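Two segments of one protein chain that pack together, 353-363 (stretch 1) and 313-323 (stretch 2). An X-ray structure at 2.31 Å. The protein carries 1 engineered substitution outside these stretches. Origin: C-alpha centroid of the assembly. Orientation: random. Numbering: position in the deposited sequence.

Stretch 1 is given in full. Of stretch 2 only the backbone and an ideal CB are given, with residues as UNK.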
# COMPACT_ATOMS: atom_id res chain seq x y z
N ALA B 353 19.82 -3.09 -19.83
CA ALA B 353 20.35 -1.73 -19.91
C ALA B 353 20.49 -1.14 -18.52
O ALA B 353 20.17 -1.80 -17.53
CB ALA B 353 19.43 -0.87 -20.77
N LEU B 354 20.97 0.10 -18.45
CA LEU B 354 21.09 0.84 -17.20
C LEU B 354 19.80 0.77 -16.38
O LEU B 354 18.74 1.16 -16.86
CB LEU B 354 21.42 2.30 -17.51
CG LEU B 354 21.92 3.27 -16.42
CD1 LEU B 354 22.56 4.48 -17.08
CD2 LEU B 354 20.82 3.72 -15.49
N VAL B 355 19.89 0.27 -15.15
CA VAL B 355 18.75 0.32 -14.24
C VAL B 355 18.89 1.53 -13.32
O VAL B 355 19.73 1.53 -12.42
CB VAL B 355 18.61 -0.96 -13.39
CG1 VAL B 355 17.29 -0.95 -12.63
CG2 VAL B 355 18.72 -2.21 -14.26
N GLY B 356 18.08 2.56 -13.55
CA GLY B 356 18.22 3.80 -12.81
C GLY B 356 17.03 4.18 -11.94
O GLY B 356 17.07 5.21 -11.27
N LEU B 357 15.99 3.36 -11.94
CA LEU B 357 14.78 3.69 -11.19
C LEU B 357 14.27 2.52 -10.35
O LEU B 357 14.10 1.41 -10.86
CB LEU B 357 13.68 4.17 -12.14
CG LEU B 357 13.98 5.42 -12.98
CD1 LEU B 357 12.99 5.58 -14.12
CD2 LEU B 357 13.97 6.65 -12.08
N LEU B 358 14.03 2.78 -9.07
CA LEU B 358 13.53 1.77 -8.15
C LEU B 358 12.40 2.32 -7.31
O LEU B 358 12.45 3.47 -6.88
CB LEU B 358 14.63 1.31 -7.19
CG LEU B 358 15.84 0.55 -7.74
CD1 LEU B 358 16.83 0.29 -6.60
CD2 LEU B 358 15.39 -0.75 -8.39
N ARG B 359 11.38 1.50 -7.08
CA ARG B 359 10.31 1.85 -6.15
C ARG B 359 9.93 0.61 -5.35
O ARG B 359 10.02 -0.51 -5.85
CB ARG B 359 9.09 2.38 -6.89
CG ARG B 359 9.30 3.72 -7.58
CD ARG B 359 8.96 4.87 -6.68
NE ARG B 359 9.09 6.14 -7.38
CZ ARG B 359 9.09 7.32 -6.77
NH1 ARG B 359 8.97 7.38 -5.45
NH2 ARG B 359 9.21 8.44 -7.47
N LEU B 360 9.52 0.83 -4.11
CA LEU B 360 9.09 -0.27 -3.25
C LEU B 360 7.70 0.02 -2.71
O LEU B 360 7.49 1.00 -2.00
CB LEU B 360 10.08 -0.47 -2.10
CG LEU B 360 9.84 -1.64 -1.15
CD1 LEU B 360 9.85 -2.97 -1.90
CD2 LEU B 360 10.89 -1.64 -0.04
N SER B 361 6.74 -0.82 -3.08
CA SER B 361 5.42 -0.78 -2.46
C SER B 361 5.35 -1.92 -1.46
O SER B 361 6.31 -2.68 -1.33
CB SER B 361 4.31 -0.94 -3.51
OG SER B 361 4.24 -2.27 -3.98
N ASP B 362 4.24 -2.05 -0.76
CA ASP B 362 4.09 -3.09 0.25
C ASP B 362 4.37 -4.50 -0.29
O ASP B 362 4.95 -5.32 0.41
CB ASP B 362 2.69 -3.05 0.89
CG ASP B 362 2.52 -1.90 1.86
OD1 ASP B 362 3.51 -1.51 2.51
OD2 ASP B 362 1.39 -1.37 1.96
N LYS B 363 3.97 -4.77 -1.53
CA LYS B 363 4.15 -6.11 -2.08
C LYS B 363 5.10 -6.21 -3.28
O LYS B 363 5.54 -7.30 -3.64
CB LYS B 363 2.80 -6.75 -2.41
CG LYS B 363 2.08 -6.15 -3.58
CD LYS B 363 0.66 -6.70 -3.72
CE LYS B 363 0.65 -8.17 -4.13
NZ LYS B 363 -0.71 -8.65 -4.52
N UNK B 313 26.26 3.06 -9.62
CA UNK B 313 25.00 2.89 -8.92
C UNK B 313 24.14 4.12 -9.20
O UNK B 313 24.59 5.25 -8.99
CB UNK B 313 25.22 2.69 -7.42
N UNK B 314 22.92 3.90 -9.66
CA UNK B 314 22.05 5.01 -10.03
C UNK B 314 20.89 5.19 -9.05
O UNK B 314 20.33 6.28 -8.94
CB UNK B 314 21.50 4.79 -11.44
N UNK B 315 20.54 4.13 -8.34
CA UNK B 315 19.39 4.17 -7.45
C UNK B 315 19.53 3.17 -6.31
O UNK B 315 19.96 2.04 -6.52
CB UNK B 315 18.11 3.89 -8.23
N UNK B 316 19.15 3.60 -5.11
CA UNK B 316 19.07 2.68 -3.99
C UNK B 316 17.85 2.92 -3.11
O UNK B 316 17.37 4.05 -2.97
CB UNK B 316 20.34 2.79 -3.15
N UNK B 317 17.35 1.84 -2.52
CA UNK B 317 16.28 1.94 -1.54
C UNK B 317 16.70 1.22 -0.27
O UNK B 317 17.18 0.09 -0.32
CB UNK B 317 14.97 1.36 -2.09
N UNK B 318 16.53 1.88 0.86
CA UNK B 318 16.70 1.22 2.14
C UNK B 318 15.36 0.62 2.58
O UNK B 318 14.46 1.34 3.00
CB UNK B 318 17.23 2.20 3.19
N UNK B 319 15.24 -0.70 2.44
CA UNK B 319 14.07 -1.41 2.93
C UNK B 319 14.23 -1.59 4.44
O UNK B 319 14.80 -2.58 4.89
CB UNK B 319 13.90 -2.76 2.22
N UNK B 320 13.72 -0.63 5.21
CA UNK B 320 13.88 -0.66 6.66
C UNK B 320 12.97 -1.68 7.34
O UNK B 320 13.28 -2.18 8.41
CB UNK B 320 13.61 0.73 7.24
N UNK B 321 11.84 -1.98 6.71
CA UNK B 321 10.92 -2.97 7.25
C UNK B 321 11.59 -4.34 7.33
O UNK B 321 11.44 -5.06 8.32
CB UNK B 321 9.65 -3.05 6.39
N UNK B 322 12.33 -4.70 6.29
CA UNK B 322 12.97 -6.01 6.23
C UNK B 322 14.46 -5.93 6.56
O UNK B 322 15.13 -6.96 6.61
CB UNK B 322 12.78 -6.63 4.84
N UNK B 323 14.94 -4.72 6.80
CA UNK B 323 16.36 -4.47 7.05
C UNK B 323 17.22 -4.96 5.89
O UNK B 323 18.11 -5.80 6.06
CB UNK B 323 16.80 -5.15 8.35

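The strand 313-319 runs nearly parallel to the strand of stretch 1, at 12°, with a closest approach of 5.4 Å between axes.

Position 313 points away, and its ideal CB has nothing of stretch 1 within 5.5 Å. Stretch 1 sets no preference. The residue is Ile313.

Position 314 points toward stretch 1. Its ideal CB lies 3.7 Å from Gly356 CA and 4.2 Å from Leu354 CD2. A bulky apolar or aromatic group could lie against Leu354. The residue is Tyr314. Leu354 CD1 comes to 3.7 Å from Tyr314 CE1, over one ring face. Leu354 CD2 makes a CH-pi contact, 4.0 Å from the Tyr314 ring centroid.

Position 315 also points toward stretch 1. The ideal CB is only 3.5 Å from Gly356 O and 4.1 Å from Leu358 CG. A small side chain suits this tight spot: alanine, serine, perhaps cysteine or threonine. The residue is Ser315. Its chi1 is t, and Ser315 OG packs 3.5 Å from Leu358 CB.

Position 316 points away, so many residues would do. It is Thr316, whose OG1 is hydrogen-bonded elsewhere in the structure.

Position 317 points toward stretch 1 across a wider gap. Its ideal CB is 5.0 Å from Leu358 CD1 and 5.2 Å from Leu360 CB. A medium or long apolar chain could fill it: isoleucine, leucine or methionine. The residue is Ile317. With chi1 m and chi2 t, it extends CD1 between the two leucines. Ile317 CD1 lies 3.8 Å from Leu358 CB and 4.0 Å from Leu360 CB.

Position 318 points away and is unconstrained by stretch 1. It is Tyr318.

Position 319 points sideways, with its ideal CB 3.9 Å from Leu360 CD2. An apolar or a short polar side chain could fit. The residue is Asp319. Asp319 CG touches Leu360 CD2 at 3.7 Å, while the carboxylate serves position 322.

Position 320 points sideways and 321 toward stretch 1. Nothing of it lies within 5.5 Å of either ideal CB, and many polar residues would do. They are His320 and Glu321.

Position 322 points toward stretch 1, but its ideal CB is far from it. The carbonyl of Asp362 offers an acceptor. A very long donor is needed to reach it; arginine suits best. The residue is Arg322. Its NH2 gives a weak hydrogen bond to Asp362 O, 3.5 Å. Arg322 NH1 forms a salt bridge with Asp319 OD2, 2.9 Å. A water links Arg322 NH1 to Ser361 O.

Position 323 is out of reach. Its backbone angles, 58/57, are left-handed, where glycine or asparagine is common; many polar residues would do. It is Lys323.

Stretch 2 313-323: IYSTIYDHERK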
# COMPACT_ATOMS: atom_id res chain seq x y z
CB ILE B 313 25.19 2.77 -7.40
CG1 ILE B 313 26.34 1.81 -7.06
CG2 ILE B 313 23.88 2.34 -6.75
CD1 ILE B 313 26.07 0.37 -7.42
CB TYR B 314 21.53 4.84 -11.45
CG TYR B 314 22.42 5.48 -12.49
CD1 TYR B 314 23.50 4.80 -13.03
CD2 TYR B 314 22.19 6.78 -12.91
CE1 TYR B 314 24.32 5.39 -13.97
CE2 TYR B 314 23.00 7.38 -13.86
CZ TYR B 314 24.06 6.68 -14.38
OH TYR B 314 24.87 7.28 -15.32
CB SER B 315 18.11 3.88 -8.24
OG SER B 315 16.98 3.93 -7.40
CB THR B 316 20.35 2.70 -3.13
OG1 THR B 316 20.35 1.57 -2.25
CG2 THR B 316 20.42 3.98 -2.30
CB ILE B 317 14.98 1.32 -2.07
CG1 ILE B 317 14.41 2.18 -3.21
CG2 ILE B 317 13.96 1.18 -0.95
CD1 ILE B 317 13.08 1.68 -3.73
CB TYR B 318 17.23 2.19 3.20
CG TYR B 318 17.28 1.62 4.60
CD1 TYR B 318 17.68 0.30 4.82
CD2 TYR B 318 16.95 2.40 5.70
CE1 TYR B 318 17.73 -0.22 6.10
CE2 TYR B 318 17.00 1.88 6.99
CZ TYR B 318 17.39 0.57 7.18
OH TYR B 318 17.44 0.04 8.45
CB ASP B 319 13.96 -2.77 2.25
CG ASP B 319 12.65 -3.50 2.57
OD1 ASP B 319 11.92 -3.05 3.48
OD2 ASP B 319 12.38 -4.52 1.92
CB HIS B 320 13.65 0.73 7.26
CG HIS B 320 12.28 1.28 6.99
ND1 HIS B 320 11.97 1.93 5.82
CD2 HIS B 320 11.15 1.27 7.73
CE1 HIS B 320 10.70 2.30 5.85
NE2 HIS B 320 10.18 1.91 7.00
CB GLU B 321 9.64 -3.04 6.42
CG GLU B 321 8.62 -4.02 6.98
CD GLU B 321 7.46 -4.27 6.04
OE1 GLU B 321 7.13 -3.37 5.24
OE2 GLU B 321 6.88 -5.38 6.10
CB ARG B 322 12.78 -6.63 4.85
CG ARG B 322 11.33 -6.73 4.43
CD ARG B 322 11.19 -7.36 3.05
NE ARG B 322 9.79 -7.48 2.67
CZ ARG B 322 9.07 -6.48 2.16
NH1 ARG B 322 9.63 -5.29 1.97
NH2 ARG B 322 7.80 -6.67 1.84
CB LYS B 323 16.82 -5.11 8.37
CG LYS B 323 16.14 -4.53 9.60
CD LYS B 323 16.86 -4.96 10.88
CE LYS B 323 18.28 -4.40 10.93
NZ LYS B 323 18.31 -2.94 11.24
O HOH W 1 7.61 -3.24 0.97
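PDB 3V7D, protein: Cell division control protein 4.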